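Local coordinates for putative mandelate racemase (Bordetella bronchiseptica, PDB 3OZY), which is of unknown function but belongs to the mandelate racemase branch of the enolase superfamily, binds magnesium and probably acts on an acid-sugar substrate, at residues Pro55-Leu58 with Ala59-Lys62; Asp149-Pro152 with Asp153-Ala156; His373-Lys376 with Gly377-Ala380. One frame throughout, in Å; residues are numbered along the deposited sequence.

Interaction 1: residues Pro55-Leu58 with Ala59-Lys62; sequences PYDL and AVLK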
ATOM      1  N   PRO A  55       5.816   2.005 -13.081  1.00  7.17           N
ATOM      2  CA  PRO A  55       5.852   0.546 -13.193  1.00  7.57           C
ATOM      3  C   PRO A  55       5.182  -0.145 -12.008  1.00  9.12           C
ATOM      4  O   PRO A  55       5.487   0.122 -10.839  1.00  9.16           O
ATOM      5  CB  PRO A  55       7.354   0.235 -13.220  1.00  7.68           C
ATOM      6  CG  PRO A  55       7.987   1.386 -12.474  1.00  9.46           C
ATOM      7  CD  PRO A  55       7.132   2.587 -12.759  1.00  8.33           C
ATOM      8  N   TYR A  56       4.249  -1.026 -12.345  1.00  7.97           N
ATOM      9  CA  TYR A  56       3.662  -1.984 -11.415  1.00  8.09           C
ATOM     10  C   TYR A  56       3.490  -3.254 -12.234  1.00  7.91           C
ATOM     11  O   TYR A  56       3.108  -3.182 -13.413  1.00  8.52           O
ATOM     12  CB  TYR A  56       2.264  -1.557 -10.965  1.00  8.25           C
ATOM     13  CG  TYR A  56       2.109  -0.197 -10.322  1.00  7.34           C
ATOM     14  CD1 TYR A  56       2.528   0.035  -9.018  1.00  7.55           C
ATOM     15  CD2 TYR A  56       1.457   0.825 -10.991  1.00  7.02           C
ATOM     16  CE1 TYR A  56       2.346   1.276  -8.412  1.00  7.63           C
ATOM     17  CE2 TYR A  56       1.272   2.060 -10.404  1.00  8.11           C
ATOM     18  CZ  TYR A  56       1.707   2.278  -9.107  1.00  6.45           C
ATOM     19  OH  TYR A  56       1.511   3.515  -8.514  1.00  7.45           O
ATOM     20  N   ASP A  57       3.722  -4.412 -11.620  1.00  7.46           N
ATOM     21  CA  ASP A  57       3.589  -5.677 -12.342  1.00  8.25           C
ATOM     22  C   ASP A  57       2.251  -5.772 -13.074  1.00  7.74           C
ATOM     23  O   ASP A  57       1.192  -5.550 -12.485  1.00  8.27           O
ATOM     24  CB  ASP A  57       3.730  -6.858 -11.392  1.00  8.23           C
ATOM     25  CG  ASP A  57       3.699  -8.177 -12.121  1.00  8.84           C
ATOM     26  OD1 ASP A  57       4.757  -8.585 -12.643  1.00 10.23           O
ATOM     27  OD2 ASP A  57       2.609  -8.791 -12.199  1.00  8.85           O
ATOM     28  N   LEU A  58       2.299  -6.122 -14.357  1.00  8.63           N
ATOM     29  CA  LEU A  58       1.097  -6.085 -15.180  1.00  7.67           C
ATOM     30  C   LEU A  58       0.083  -7.157 -14.792  1.00  7.71           C
ATOM     31  O   LEU A  58      -1.117  -6.913 -14.890  1.00  8.41           O
ATOM     32  CB  LEU A  58       1.428  -6.190 -16.671  1.00  7.20           C
ATOM     33  CG  LEU A  58       2.231  -5.041 -17.274  1.00  8.35           C
ATOM     34  CD1 LEU A  58       2.299  -5.223 -18.791  1.00  9.47           C
ATOM     35  CD2 LEU A  58       1.628  -3.682 -16.932  1.00 12.21           C
ATOM     36  N   ALA A  59       0.553  -8.332 -14.372  1.00  8.17           N
ATOM     37  CA  ALA A  59      -0.366  -9.391 -13.945  1.00  7.41           C
ATOM     38  C   ALA A  59      -1.059  -9.010 -12.637  1.00  8.07           C
ATOM     39  O   ALA A  59      -2.260  -9.243 -12.476  1.00  9.13           O
ATOM     40  CB  ALA A  59       0.356 -10.717 -13.813  1.00 10.68           C
ATOM     41  N   VAL A  60      -0.312  -8.417 -11.704  1.00  7.82           N
ATOM     42  CA  VAL A  60      -0.922  -7.920 -10.469  1.00  8.01           C
ATOM     43  C   VAL A  60      -2.014  -6.895 -10.786  1.00  7.77           C
ATOM     44  O   VAL A  60      -3.134  -6.995 -10.283  1.00  8.89           O
ATOM     45  CB  VAL A  60       0.130  -7.308  -9.527  1.00  8.81           C
ATOM     46  CG1 VAL A  60      -0.537  -6.557  -8.378  1.00  8.91           C
ATOM     47  CG2 VAL A  60       1.050  -8.388  -8.991  1.00  9.57           C
ATOM     48  N   LEU A  61      -1.705  -5.922 -11.637  1.00  7.32           N
ATOM     49  CA  LEU A  61      -2.693  -4.926 -12.024  1.00  8.33           C
ATOM     50  C   LEU A  61      -3.912  -5.540 -12.703  1.00  9.07           C
ATOM     51  O   LEU A  61      -5.056  -5.187 -12.390  1.00  8.92           O
ATOM     52  CB  LEU A  61      -2.064  -3.889 -12.950  1.00  8.02           C
ATOM     53  CG  LEU A  61      -1.177  -2.814 -12.312  1.00  7.94           C
ATOM     54  CD1 LEU A  61      -0.466  -2.020 -13.392  1.00  9.46           C
ATOM     55  CD2 LEU A  61      -1.984  -1.873 -11.422  1.00  8.65           C
ATOM     56  N   LYS A  62      -3.672  -6.426 -13.663  1.00  8.59           N
ATOM     57  CA  LYS A  62      -4.768  -7.037 -14.406  1.00  9.23           C
ATOM     58  C   LYS A  62      -5.717  -7.790 -13.479  1.00  8.08           C
ATOM     59  O   LYS A  62      -6.942  -7.656 -13.580  1.00  8.69           O
ATOM     60  CB  LYS A  62      -4.225  -7.968 -15.491  1.00  8.69           C
ATOM     61  CG  LYS A  62      -5.302  -8.660 -16.315  1.00  8.78           C
ATOM     62  CD  LYS A  62      -4.646  -9.533 -17.388  1.00 12.03           C
ATOM     63  CE  LYS A  62      -5.664 -10.219 -18.292  1.00 13.86           C
ATOM     64  NZ  LYS A  62      -6.383  -9.269 -19.186  1.00 13.35           N
TER

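Interaction 2: residues Asp149-Pro152 with Asp153-Ala156; sequences DLTP and DQAA. With ACY (acetic acid), chain H.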
ATOM      1  N   ASP A 149      23.987   9.123 -15.541  1.00 10.21           N
ATOM      2  CA  ASP A 149      24.971   8.658 -16.525  1.00  9.90           C
ATOM      3  C   ASP A 149      25.405   9.719 -17.538  1.00 10.66           C
ATOM      4  O   ASP A 149      25.809   9.387 -18.654  1.00 10.96           O
ATOM      5  CB  ASP A 149      24.461   7.400 -17.246  1.00 12.71           C
ATOM      6  CG  ASP A 149      24.060   6.301 -16.277  1.00 12.20           C
ATOM      7  OD1 ASP A 149      24.927   5.814 -15.530  1.00 13.37           O
ATOM      8  OD2 ASP A 149      22.865   5.937 -16.244  1.00 13.59           O
ATOM      9  N   LEU A 150      25.340  10.989 -17.153  1.00  9.67           N
ATOM     10  CA  LEU A 150      25.807  12.076 -18.010  1.00  9.84           C
ATOM     11  C   LEU A 150      26.926  12.860 -17.347  1.00 11.20           C
ATOM     12  O   LEU A 150      26.988  12.954 -16.121  1.00 11.86           O
ATOM     13  CB  LEU A 150      24.662  13.044 -18.313  1.00  9.34           C
ATOM     14  CG  LEU A 150      23.436  12.457 -19.007  1.00  9.76           C
ATOM     15  CD1 LEU A 150      22.433  13.550 -19.264  1.00 11.42           C
ATOM     16  CD2 LEU A 150      23.808  11.781 -20.321  1.00 11.06           C
ATOM     17  N   THR A 151      27.803  13.440 -18.161  1.00  9.77           N
ATOM     18  CA  THR A 151      28.768  14.427 -17.684  1.00  9.71           C
ATOM     19  C   THR A 151      28.079  15.787 -17.587  1.00 10.19           C
ATOM     20  O   THR A 151      26.990  15.969 -18.115  1.00 10.03           O
ATOM     21  CB  THR A 151      29.913  14.583 -18.675  1.00  9.65           C
ATOM     22  OG1 THR A 151      29.387  15.105 -19.898  1.00 11.21           O
ATOM     23  CG2 THR A 151      30.595  13.247 -18.926  1.00 12.43           C
ATOM     24  N   PRO A 152      28.729  16.768 -16.947  1.00 10.40           N
ATOM     25  CA  PRO A 152      28.069  18.080 -16.864  1.00 11.63           C
ATOM     26  C   PRO A 152      27.789  18.719 -18.228  1.00  9.60           C
ATOM     27  O   PRO A 152      26.706  19.269 -18.447  1.00 10.95           O
ATOM     28  CB  PRO A 152      29.051  18.915 -16.030  1.00 12.58           C
ATOM     29  CG  PRO A 152      29.753  17.884 -15.165  1.00 12.48           C
ATOM     30  CD  PRO A 152      29.910  16.676 -16.069  1.00 11.05           C
ATOM     31  N   ASP A 153      28.751  18.658 -19.148  1.00 10.50           N
ATOM     32  CA  ASP A 153      28.524  19.229 -20.472  1.00 11.98           C
ATOM     33  C   ASP A 153      27.380  18.531 -21.189  1.00  8.82           C
ATOM     34  O   ASP A 153      26.617  19.166 -21.906  1.00 10.32           O
ATOM     35  CB  ASP A 153      29.786  19.156 -21.339  1.00 12.53           C
ATOM     36  CG  ASP A 153      30.852  20.145 -20.908  1.00 21.53           C
ATOM     37  OD1 ASP A 153      30.518  21.133 -20.213  1.00 21.61           O
ATOM     38  OD2 ASP A 153      32.026  19.931 -21.278  1.00 26.18           O
ATOM     39  N   GLN A 154      27.283  17.217 -21.008  1.00 10.55           N
ATOM     40  CA  GLN A 154      26.210  16.447 -21.634  1.00  9.61           C
ATOM     41  C   GLN A 154      24.844  16.791 -21.041  1.00  9.66           C
ATOM     42  O   GLN A 154      23.859  16.889 -21.764  1.00  9.57           O
ATOM     43  CB  GLN A 154      26.483  14.950 -21.503  1.00  9.52           C
ATOM     44  CG  GLN A 154      27.695  14.500 -22.309  1.00  8.27           C
ATOM     45  CD  GLN A 154      28.206  13.153 -21.876  1.00 10.02           C
ATOM     46  OE1 GLN A 154      27.607  12.488 -21.032  1.00  9.41           O
ATOM     47  NE2 GLN A 154      29.332  12.727 -22.455  1.00 10.10           N
ATOM     48  N   ALA A 155      24.789  16.969 -19.725  1.00  9.25           N
ATOM     49  CA  ALA A 155      23.543  17.367 -19.072  1.00  9.35           C
ATOM     50  C   ALA A 155      23.112  18.741 -19.581  1.00  7.92           C
ATOM     51  O   ALA A 155      21.941  18.973 -19.883  1.00  9.10           O
ATOM     52  CB  ALA A 155      23.706  17.371 -17.549  1.00 10.22           C
ATOM     53  N   ALA A 156      24.074  19.652 -19.708  1.00  9.20           N
ATOM     54  CA  ALA A 156      23.790  20.975 -20.245  1.00  9.80           C
ATOM     55  C   ALA A 156      23.331  20.903 -21.700  1.00  9.50           C
ATOM     56  O   ALA A 156      22.391  21.587 -22.090  1.00  9.74           O
ATOM     57  CB  ALA A 156      25.006  21.897 -20.093  1.00 10.11           C
TER
HETATM   58  C   ACY H 395      25.195   9.992 -12.076  1.00 15.38           C
HETATM   59  O   ACY H 395      24.937   9.435 -10.985  1.00 20.51           O
HETATM   60  OXT ACY H 395      25.525   9.358 -13.101  1.00 13.93           O
HETATM   61  CH3 ACY H 395      25.116  11.490 -12.155  1.00 18.45           C
HETATM   62  O   HOH W   1      28.067   9.963 -20.035  1.00 10.18           O

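Interaction 3: residues His373-Lys376 with Gly377-Ala380; sequences HAWK and GEPA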
ATOM      1  N   HIS A 373       0.704  -5.164 -29.360  1.00 13.45           N
ATOM      2  CA  HIS A 373       1.666  -4.989 -28.271  1.00 11.75           C
ATOM      3  C   HIS A 373       1.266  -5.674 -26.970  1.00 12.76           C
ATOM      4  O   HIS A 373       1.585  -5.195 -25.873  1.00 11.81           O
ATOM      5  CB  HIS A 373       1.975  -3.505 -28.054  1.00 12.87           C
ATOM      6  CG  HIS A 373       2.716  -2.890 -29.196  1.00 12.85           C
ATOM      7  ND1 HIS A 373       2.078  -2.400 -30.315  1.00 15.20           N
ATOM      8  CD2 HIS A 373       4.041  -2.720 -29.411  1.00 18.18           C
ATOM      9  CE1 HIS A 373       2.980  -1.941 -31.166  1.00 19.48           C
ATOM     10  NE2 HIS A 373       4.178  -2.119 -30.640  1.00 22.14           N
ATOM     11  N   ALA A 374       0.593  -6.809 -27.089  1.00 11.68           N
ATOM     12  CA  ALA A 374       0.265  -7.600 -25.912  1.00 11.88           C
ATOM     13  C   ALA A 374       1.521  -8.008 -25.146  1.00 13.87           C
ATOM     14  O   ALA A 374       2.512  -8.455 -25.726  1.00 13.96           O
ATOM     15  CB  ALA A 374      -0.551  -8.826 -26.301  1.00 15.86           C
ATOM     16  N   TRP A 375       1.471  -7.851 -23.831  1.00 11.19           N
ATOM     17  CA  TRP A 375       2.551  -8.245 -22.945  1.00 10.73           C
ATOM     18  C   TRP A 375       2.810  -9.744 -23.031  1.00 11.37           C
ATOM     19  O   TRP A 375       1.872 -10.543 -23.079  1.00 13.37           O
ATOM     20  CB  TRP A 375       2.155  -7.859 -21.523  1.00  9.28           C
ATOM     21  CG  TRP A 375       3.106  -8.196 -20.416  1.00 10.14           C
ATOM     22  CD1 TRP A 375       4.428  -7.863 -20.313  1.00 10.35           C
ATOM     23  CD2 TRP A 375       2.762  -8.856 -19.192  1.00 11.37           C
ATOM     24  NE1 TRP A 375       4.933  -8.305 -19.110  1.00 10.80           N
ATOM     25  CE2 TRP A 375       3.929  -8.922 -18.408  1.00 10.21           C
ATOM     26  CE3 TRP A 375       1.578  -9.419 -18.697  1.00 10.59           C
ATOM     27  CZ2 TRP A 375       3.948  -9.521 -17.145  1.00 10.09           C
ATOM     28  CZ3 TRP A 375       1.595 -10.012 -17.447  1.00 11.53           C
ATOM     29  CH2 TRP A 375       2.770 -10.059 -16.685  1.00 11.03           C
ATOM     30  N   LYS A 376       4.085 -10.118 -23.052  1.00 11.93           N
ATOM     31  CA  LYS A 376       4.471 -11.527 -23.092  1.00 12.15           C
ATOM     32  C   LYS A 376       5.390 -11.905 -21.929  1.00 15.69           C
ATOM     33  O   LYS A 376       6.193 -12.832 -22.029  1.00 19.87           O
ATOM     34  CB  LYS A 376       5.120 -11.878 -24.436  1.00 16.49           C
ATOM     35  CG  LYS A 376       4.193 -11.697 -25.626  1.00 18.83           C
ATOM     36  CD  LYS A 376       4.888 -12.048 -26.933  1.00 27.04           C
ATOM     37  CE  LYS A 376       3.988 -11.755 -28.124  1.00 39.74           C
ATOM     38  NZ  LYS A 376       2.640 -12.372 -27.965  1.00 49.00           N
ATOM     39  N   GLY A 377       5.276 -11.175 -20.825  1.00 12.78           N
ATOM     40  CA  GLY A 377       6.061 -11.462 -19.636  1.00 13.33           C
ATOM     41  C   GLY A 377       7.346 -10.656 -19.495  1.00 12.33           C
ATOM     42  O   GLY A 377       8.100 -10.870 -18.549  1.00 15.33           O
ATOM     43  N   GLU A 378       7.596  -9.733 -20.423  1.00 10.54           N
ATOM     44  CA  GLU A 378       8.771  -8.863 -20.347  1.00 11.16           C
ATOM     45  C   GLU A 378       8.755  -8.039 -19.056  1.00 10.29           C
ATOM     46  O   GLU A 378       7.682  -7.674 -18.557  1.00  9.96           O
ATOM     47  CB  GLU A 378       8.813  -7.906 -21.539  1.00 11.10           C
ATOM     48  CG  GLU A 378       8.831  -8.587 -22.904  1.00 14.11           C
ATOM     49  CD  GLU A 378       7.449  -8.701 -23.535  1.00 16.00           C
ATOM     50  OE1 GLU A 378       6.432  -8.688 -22.803  1.00 12.88           O
ATOM     51  OE2 GLU A 378       7.381  -8.811 -24.777  1.00 16.27           O
ATOM     52  N   PRO A 379       9.938  -7.739 -18.509  1.00 11.31           N
ATOM     53  CA  PRO A 379      10.011  -6.862 -17.337  1.00 10.77           C
ATOM     54  C   PRO A 379       9.927  -5.393 -17.753  1.00  9.79           C
ATOM     55  O   PRO A 379      10.309  -5.049 -18.873  1.00 10.84           O
ATOM     56  CB  PRO A 379      11.398  -7.170 -16.781  1.00 12.22           C
ATOM     57  CG  PRO A 379      12.210  -7.446 -18.017  1.00 12.48           C
ATOM     58  CD  PRO A 379      11.273  -8.213 -18.925  1.00 11.69           C
ATOM     59  N   ALA A 380       9.437  -4.525 -16.873  1.00  9.07           N
ATOM     60  CA  ALA A 380       9.386  -3.097 -17.186  1.00  9.25           C
ATOM     61  C   ALA A 380      10.659  -2.358 -16.782  1.00  8.31           C
ATOM     62  O   ALA A 380      11.108  -1.447 -17.482  1.00  8.74           O
ATOM     63  CB  ALA A 380       8.172  -2.434 -16.516  1.00  9.78           C
TER
HETATM   64  O   HOH W   2       5.152  -8.198 -26.231  1.00 17.10           O

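Interaction 1: residues Pro55-Leu58 with Ala59-Lys62
Asp-57 and Val-60 meet where the loop after strand 48-50 turns into helix 58-73. Asp-57 is the N-cap, and the first helical bonds follow directly: Leu-61 N donates to Asp-57 O at 3.0 Å, nearly straight at 169°, and Lys-62 N to Leu-58 O. With CG anti to the backbone N (chi1 -176°), the Asp-57 carboxylate folds back over the first turn. There OD2 takes Val-60 N at 3.0 Å through its anti lone pair and lies 3.4 Å from Ala-59 CB. The other oxygen, OD1, forms a salt bridge with Arg-63 of the second subunit, so one carboxylate serves both the cap and the dimer interface. On the buried side, Leu-61 CD1 approaches Tyr-56 CB at 3.7 Å, the two side chains crossing at a slant. The Tyr-56 ring leads away from the helix, and its hydroxyl is hydrogen-bonded to Tyr-257. The capping bond gives a first-turn amide, Val-60 N, a side-chain acceptor, and a carboxylate at this end should interact favourably with the helix dipole; that, with the arginine of the partner subunit, probably favours the ionised form of Asp-57.

Interaction 2: residues Asp149-Pro152 with Asp153-Ala156
Thr-151 and Gln-154 form a capping box at the start of helix 152-164, the helix that follows strand 139-146 in the beta-alpha barrel. Thr-151 is the N-cap, and Pro-152 takes the first helical position, its ring packed on helix 178-192 against Ala-183, Asn-184 and Ala-187. Asp-153 follows and plays only a small part. Gln-154 carries most of the contact. Its backbone N donates to Thr-151 OG1 at 3.2 Å, the angle at the hydrogen being 155°. The hydroxyl is placed for this by chi1 of 64°, which sets OG1 between the backbone N and the carbonyl carbon. In return the glutamine chain, extended beyond CG, runs back beside the threonine, and OE1 accepts from Thr-151 N at 3.0 Å. That bond is straight at the hydrogen (172°), yet the donor sits well above the amide carbonyl plane rather than on a lone pair. The glutamine crosses close to the hydroxyl on its way, with CG only 3.0 Å from Thr-151 OG1. Leu-150 slants across the same side chain, CD2 lying near OE1. Ala-155 continues the helix, its N donating to Thr-151 O, while Leu-150 CD1 comes 4.0 Å from Ala-155 CA to give the turn an apolar side. Ala-156 N then reaches Pro-152 O, and its methyl touches Arg-191 of helix 178-192. Just ahead of the cap, Asp-149 N is hydrogen-bonded to OXT of a bound acetic acid molecule, probably from the crystallisation liquor. A water ties the loop to the box, donating to Asp-149 O at 2.7 Å and to Gln-154 OE1 at 2.8 Å.

Interaction 3: residues His373-Lys376 with Gly377-Ala380
Trp-375 and Glu-378 hold together a tight irregular turn after helix 367-372, and two direct hydrogen bonds bridge it. Trp-375 NE1 donates to Glu-378 O at 2.9 Å, with the acceptor in the indole plane and the donor on a carbonyl lone pair. The indole is sent along the turn by chi1 of 179°, which sets CG anti to the backbone N. Running back the other way, the Glu-378 side chain bends at chi2 and delivers OE1 to Lys-376 N at 2.8 Å, on the syn side of the carboxylate and 28° out of its plane. A water extends this grip, donating to Glu-378 OE2 and to Ala-374 O.

Close contacts without a hydrogen bond complete the turn. Gly-377 N lies 3.3 Å above one face of the indole, offset toward its rim, while Gly-377 CA is 3.5 Å from Trp-375 CE2. Trp-375 CD1 also comes 3.3 Å from Glu-378 OE1. Beyond the turn, the indole packs on Leu-58 and Ala-59 and on Arg-63 of the second subunit, and Glu-378 O takes a second hydrogen bond from Gln-34 NE2.

The carboxylate thus meets the backbone directly through OE1 and by way of a water through OE2, and the indole is fixed in its rotation by a bond in its own plane; together they brace a turn that lacks regular backbone pairing of its own.

In the fold
From the N terminus, interaction 1 comes first, turning the chain from the loop after strand 48-50 into helix 58-73 of the N-terminal domain. Interaction 2 does the same for helix 152-164 on the barrel, the centres of the two about 34 Å apart and no contact between them. Interaction 3 lies near the C terminus, where the chain runs back over strands 5-16 and 32-42. The three are local and in series; none nests or crosses. Interactions 1 and 3 nonetheless touch, Leu-58 CD1 lying 3.5 Å from Trp-375 CG, so the C-terminal segment packs on the start of helix 58-73.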